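Local coordinates for protein carboxypeptidase A (Helicoverpa armigera, PDB 1JQG) that probably removes C-terminal residues from peptides as a zinc-dependent metallocarboxypeptidase, and is captured here as a proenzyme with its activation peptide still in place, at residues Val31-Met34 with Asp35-Lys38; His41-Glu44 with Asn45-Leu49; Asp128-Leu131 with Gln132-Lys136. All coordinates share one frame; numbering follows the deposited sequence.

Contact 1. Residues Val31-Met34 with Asp35-Lys38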
# COMPACT_ATOMS: atom_id res chain seq x y z
N VAL A 31 23.47 -6.23 5.22
CA VAL A 31 24.03 -5.81 6.50
C VAL A 31 24.21 -7.01 7.42
O VAL A 31 23.38 -7.90 7.46
CB VAL A 31 23.18 -4.71 7.19
CG1 VAL A 31 23.26 -3.42 6.36
CG2 VAL A 31 21.76 -5.19 7.36
N ALA A 32 25.30 -7.02 8.17
CA ALA A 32 25.62 -8.12 9.08
C ALA A 32 25.12 -7.87 10.49
O ALA A 32 24.67 -8.80 11.14
CB ALA A 32 27.13 -8.31 9.14
N SER A 33 25.26 -6.66 11.02
CA SER A 33 24.85 -6.36 12.38
C SER A 33 23.90 -5.17 12.48
O SER A 33 23.53 -4.52 11.50
CB SER A 33 26.10 -6.07 13.23
OG SER A 33 26.64 -4.87 12.67
N MET A 34 23.46 -4.88 13.70
CA MET A 34 22.58 -3.75 13.99
C MET A 34 23.30 -2.42 13.76
O MET A 34 22.69 -1.49 13.26
CB MET A 34 22.09 -3.77 15.45
CG MET A 34 21.16 -4.93 15.74
SD MET A 34 19.56 -4.68 14.95
CE MET A 34 18.94 -3.35 15.98
N ASP A 35 24.57 -2.34 14.05
CA ASP A 35 25.43 -1.20 13.87
C ASP A 35 25.40 -0.70 12.42
O ASP A 35 25.34 0.50 12.16
CB ASP A 35 26.87 -1.51 14.30
CG ASP A 35 27.74 -0.28 14.35
OD1 ASP A 35 27.66 0.44 15.38
OD2 ASP A 35 28.49 -0.06 13.37
N GLN A 36 25.36 -1.62 11.48
CA GLN A 36 25.27 -1.32 10.07
C GLN A 36 23.86 -0.94 9.61
O GLN A 36 23.65 -0.19 8.63
CB GLN A 36 25.78 -2.55 9.32
CG GLN A 36 27.24 -2.86 9.58
CD GLN A 36 27.80 -3.95 8.69
OE1 GLN A 36 28.94 -3.90 8.20
NE2 GLN A 36 26.94 -4.96 8.49
N VAL A 37 22.83 -1.50 10.27
CA VAL A 37 21.45 -1.15 9.98
C VAL A 37 21.22 0.35 10.11
O VAL A 37 20.53 0.95 9.29
CB VAL A 37 20.46 -1.91 10.87
CG1 VAL A 37 19.02 -1.52 10.59
CG2 VAL A 37 20.57 -3.42 10.66
N LYS A 38 21.76 0.95 11.15
CA LYS A 38 21.70 2.37 11.44
C LYS A 38 22.60 3.13 10.45
O LYS A 38 22.24 4.12 9.81
CB LYS A 38 22.18 2.64 12.87
CG LYS A 38 21.37 3.47 13.83
CD LYS A 38 20.87 4.78 13.25
CE LYS A 38 19.79 5.39 14.13
NZ LYS A 38 20.26 5.38 15.56
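Ser33 O takes two backbone N-H groups from the first turn of the helix that follows it. Val37 N reaches it at 3.3 Å and Gln36 N at 3.4 Å, both weak bonds, so one carbonyl is shared between an i+4 and an i+3 donor. One step on, Lys38 N makes another weak bond to Met34 O. Ser33 sits at the N-cap, and its OG lies between the backbone N and the carbonyl carbon (chi1 66°). That torsion swings the hydroxyl in over the start of the helix, where OG comes 3.5 Å from Asp35 N; the distance is long, and it is the carbonyl that takes the bonds of this turn.

The apolar side of the turn is built by two valines. Val31 CG2 meets Val37 CG2 at 3.9 Å, the two side chains crossing at about a right angle. The same Val37 methyl also lies 3.3 Å from Ser33 O, so it flanks the carbonyl that the helix N-H groups grip. Val31 CG1 rests against Gln36 CB at 4.0 Å, and these two side chains slide past each other in opposite directions. Beyond CG the Gln36 chain runs extended (chi2 -172°), which carries its amide end back alongside the backbone of Ala32; the rotation of that amide is doubtful. Outside the turn, Val31 packs on Ala55, while Val37 touches Pro57 and also Tyr360, a residue within the carboxypeptidase family region.

This is a helix N-terminus with a serine at the N-cap position, the turn linking strand 25-30 to helix 34-46 in the beta-alpha-beta-beta-alpha-beta activation domain of an M14 procarboxypeptidase.

Contact 2. Residues His41-Glu44 with Asn45-Leu49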
# COMPACT_ATOMS: atom_id res chain seq x y z
N HIS A 41 21.08 3.15 6.90
CA HIS A 41 19.80 3.84 6.94
C HIS A 41 19.95 5.35 6.88
O HIS A 41 19.33 5.96 6.02
CB HIS A 41 19.00 3.46 8.19
CG HIS A 41 17.64 4.08 8.22
ND1 HIS A 41 16.60 3.63 7.45
CD2 HIS A 41 17.15 5.12 8.95
CE1 HIS A 41 15.53 4.37 7.69
NE2 HIS A 41 15.84 5.28 8.60
N ASP A 42 20.79 5.92 7.72
CA ASP A 42 21.05 7.35 7.78
C ASP A 42 21.70 7.83 6.47
O ASP A 42 21.37 8.90 5.96
CB ASP A 42 21.96 7.68 8.96
CG ASP A 42 21.34 7.38 10.31
OD1 ASP A 42 20.09 7.35 10.38
OD2 ASP A 42 22.07 7.20 11.29
N PHE A 43 22.62 7.01 5.94
CA PHE A 43 23.32 7.38 4.71
C PHE A 43 22.35 7.53 3.54
O PHE A 43 22.35 8.51 2.82
CB PHE A 43 24.37 6.34 4.37
CG PHE A 43 25.11 6.60 3.08
CD1 PHE A 43 25.93 7.70 2.94
CD2 PHE A 43 24.99 5.73 2.01
CE1 PHE A 43 26.61 7.97 1.77
CE2 PHE A 43 25.68 5.97 0.83
CZ PHE A 43 26.48 7.09 0.71
N GLU A 44 21.47 6.55 3.39
CA GLU A 44 20.45 6.55 2.37
C GLU A 44 19.58 7.81 2.49
O GLU A 44 19.17 8.35 1.47
CB GLU A 44 19.60 5.25 2.47
CG GLU A 44 20.40 3.99 2.12
CD GLU A 44 19.64 2.71 2.45
OE1 GLU A 44 18.94 2.63 3.48
OE2 GLU A 44 19.72 1.73 1.68
N ASN A 45 19.29 8.22 3.73
CA ASN A 45 18.44 9.36 3.99
C ASN A 45 19.09 10.69 3.64
O ASN A 45 18.49 11.51 2.94
CB ASN A 45 17.99 9.37 5.45
CG ASN A 45 16.85 8.40 5.71
OD1 ASN A 45 16.95 7.19 5.50
ND2 ASN A 45 15.71 8.89 6.16
N ASP A 46 20.35 10.86 4.02
CA ASP A 46 21.09 12.09 3.75
C ASP A 46 21.40 12.24 2.26
O ASP A 46 21.58 13.32 1.71
CB ASP A 46 22.42 12.10 4.52
CG ASP A 46 22.22 12.01 6.02
OD1 ASP A 46 22.99 11.27 6.66
OD2 ASP A 46 21.30 12.67 6.56
N LEU A 47 21.46 11.11 1.54
CA LEU A 47 21.69 11.11 0.11
C LEU A 47 20.35 11.16 -0.62
O LEU A 47 20.29 11.28 -1.82
CB LEU A 47 22.48 9.90 -0.34
CG LEU A 47 23.44 10.10 -1.53
CD1 LEU A 47 24.38 11.26 -1.25
CD2 LEU A 47 24.32 8.88 -1.86
N MET A 48 19.28 11.11 0.12
CA MET A 48 17.90 11.08 -0.37
C MET A 48 17.64 10.03 -1.45
O MET A 48 17.18 10.33 -2.56
CB MET A 48 17.45 12.47 -0.83
CG MET A 48 17.48 13.54 0.26
SD MET A 48 17.26 15.22 -0.30
CE MET A 48 18.75 15.62 -1.16
N LEU A 49 17.99 8.79 -1.16
CA LEU A 49 17.80 7.68 -2.08
C LEU A 49 16.41 7.05 -1.93
O LEU A 49 15.77 7.17 -0.90
CB LEU A 49 18.86 6.58 -1.87
CG LEU A 49 20.32 7.09 -1.91
CD1 LEU A 49 21.28 6.03 -1.40
CD2 LEU A 49 20.62 7.53 -3.35
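Leu49 folds back over Glu44 just past the end of the helix. Its CB and CG both lie 3.8 Å from Glu44 O, and CD1 goes on to rest 3.9 Å from Glu44 CA and near Glu44 CG, the two side chains crossing at about a right angle. Having CG anti to the carbonyl carbon (chi1 -53°) lays the branch along that turn.

The backbone beneath explains the fold-back. Leu49 N donates to Glu44 O at 2.9 Å in an almost straight bond (177°), and Met48 N bonds to Asn45 O; with Met48 at positive phi, this is a Schellman motif. Ahead of it, Asp46 N to Asp42 O and Leu47 N to Phe43 O continue the regular helical ladder. Leu47 and Phe43 lie side by side, pointing the same way, with Leu47 CD2 3.8 Å from Phe43 CZ. On another flank the Asn45 amide sits over one face of the His41 imidazole, its plane turned 47° from the ring; which amide atom is innermost is doubtful.

Leu49 and Phe43 both pack on Phe73 of helix 70-80, where Phe43 also stacks on Phe76, while Glu44 and Leu49 touch Val63 of strand 61-65; His41 instead stacks on Tyr360, so helix 34-46 touches both the rest of the activation domain and the carboxypeptidase region.

Contact 3. Residues Asp128-Leu131 with Gln132-Lys136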
# COMPACT_ATOMS: atom_id res chain seq x y z
N ASP A 128 -12.84 5.31 -11.10
CA ASP A 128 -13.80 6.33 -10.71
C ASP A 128 -15.14 6.11 -11.42
O ASP A 128 -16.23 6.28 -10.86
CB ASP A 128 -13.26 7.71 -11.06
CG ASP A 128 -14.16 8.82 -10.60
OD1 ASP A 128 -14.91 9.25 -11.49
OD2 ASP A 128 -14.10 9.21 -9.40
N ALA A 129 -15.09 5.80 -12.71
CA ALA A 129 -16.31 5.56 -13.49
C ALA A 129 -16.99 4.27 -13.05
O ALA A 129 -18.20 4.18 -12.95
CB ALA A 129 -16.07 5.49 -14.99
N TYR A 130 -16.19 3.24 -12.81
CA TYR A 130 -16.64 1.93 -12.40
C TYR A 130 -17.46 2.00 -11.11
O TYR A 130 -18.53 1.40 -11.05
CB TYR A 130 -15.45 0.98 -12.22
CG TYR A 130 -15.78 -0.40 -11.66
CD1 TYR A 130 -16.70 -1.22 -12.30
CD2 TYR A 130 -15.15 -0.87 -10.52
CE1 TYR A 130 -16.97 -2.49 -11.84
CE2 TYR A 130 -15.44 -2.12 -10.01
CZ TYR A 130 -16.33 -2.94 -10.70
OH TYR A 130 -16.55 -4.18 -10.18
N LEU A 131 -16.91 2.67 -10.10
CA LEU A 131 -17.61 2.85 -8.84
C LEU A 131 -19.01 3.40 -9.00
O LEU A 131 -19.92 2.97 -8.27
CB LEU A 131 -16.83 3.77 -7.87
CG LEU A 131 -15.42 3.29 -7.51
CD1 LEU A 131 -14.78 4.22 -6.47
CD2 LEU A 131 -15.42 1.83 -7.07
N GLN A 132 -19.16 4.40 -9.88
CA GLN A 132 -20.45 5.03 -10.15
C GLN A 132 -21.42 4.14 -10.88
O GLN A 132 -22.64 4.22 -10.71
CB GLN A 132 -20.25 6.32 -10.94
CG GLN A 132 -19.53 7.39 -10.14
CD GLN A 132 -19.13 8.58 -10.98
OE1 GLN A 132 -17.94 8.86 -11.20
NE2 GLN A 132 -20.11 9.28 -11.49
N GLU A 133 -20.94 3.21 -11.68
CA GLU A 133 -21.74 2.30 -12.46
C GLU A 133 -22.29 1.20 -11.58
O GLU A 133 -23.44 0.71 -11.69
CB GLU A 133 -20.94 1.69 -13.62
CG GLU A 133 -20.48 2.71 -14.66
CD GLU A 133 -21.67 3.44 -15.30
OE1 GLU A 133 -22.45 2.70 -15.93
OE2 GLU A 133 -21.77 4.68 -15.15
N LEU A 134 -21.51 0.85 -10.58
CA LEU A 134 -21.89 -0.16 -9.60
C LEU A 134 -23.07 0.32 -8.77
O LEU A 134 -24.03 -0.43 -8.53
CB LEU A 134 -20.64 -0.43 -8.73
CG LEU A 134 -20.16 -1.87 -8.63
CD1 LEU A 134 -20.01 -2.56 -9.97
CD2 LEU A 134 -18.83 -1.90 -7.88
N ALA A 135 -23.05 1.62 -8.40
CA ALA A 135 -24.16 2.17 -7.63
C ALA A 135 -25.48 2.28 -8.39
O ALA A 135 -26.53 2.37 -7.75
CB ALA A 135 -23.83 3.53 -7.03
N LYS A 136 -25.41 2.30 -9.72
CA LYS A 136 -26.60 2.23 -10.57
C LYS A 136 -27.22 0.84 -10.72
O LYS A 136 -28.42 0.70 -10.76
CB LYS A 136 -26.21 2.67 -11.99
CG LYS A 136 -25.79 4.14 -12.06
CD LYS A 136 -25.52 4.54 -13.51
CE LYS A 136 -24.65 5.82 -13.56
NZ LYS A 136 -24.19 6.07 -14.96
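Helix 124-137 lies against the strands at one border of the mixed sheet of the carboxypeptidase domain, and within it Tyr130 and Leu134 meet one turn apart. Both methyls of Leu134 come to the outer end of the phenol ring from the same side: CD1 lies 3.6 Å from Tyr130 CE1, and CD2 lies 3.9 Å from Tyr130 CZ. The approach to the ring is oblique. Tyr130 can offer this end because CG stands opposite the backbone N (chi1 175°), which tips the ring along the helix towards the next turn.

In the backbone, Tyr130 O receives Leu134 N at 3.1 Å and, more weakly, Glu133 N. That second donor is itself divided, since Glu133 N also bonds to Ala129 O at 3.2 Å. Ala135 N closes the next turn on Leu131 O with a weak bond.

The polar side carries charge. Lys136 NZ forms a salt bridge with Glu133 OE2 at 2.8 Å, three residues apart, approaching the syn side of the carboxylate but 27° out of its plane. Glu133 CG, anti to the carbonyl carbon, passes 3.2 Å from Ala129 O; the chain then bends at chi2. Asp128 and Gln132 bring carboxylate and amide together with their planes 79° apart; the amide's rotation is doubtful, and the firm partner of Asp128 is Lys157, which forms a salt bridge to OD2.

Leu131 and Leu134 press on Leu159 of strand 155-161, Leu131 and Ala135 on Val144 of strand 142-149, and Tyr130 and Leu134 on Ile200 of helix 187-200. An amphipathic helix with leucines and a tyrosine turned to the protein interior and the salt bridges Glu133-Lys136 and Asp128-Lys157 on its polar side is what results, one of the helices that flank the central mixed sheet of the M14 alpha/beta fold.

How the contacts relate
Contacts 1 and 2 mark the two ends of one helix, 34-46: contact 1 starts it with an N-cap, contact 2 ends it with a Schellman turn, and their centres lie about 15 Å apart. Tyr360 touches both, through Val37 in one and His41 in the other. Contact 3 belongs to the carboxypeptidase region, on the opposite side of the chain's centre, with its centre about 49 Å from that of contact 1 and about 43 Å from that of contact 2. The zinc held by His181, Glu184 and His306 is about 14 Å from the His41 side chain, consistent with an activation domain that sits near the active site, whereas contact 3 lies away from the annotated sites.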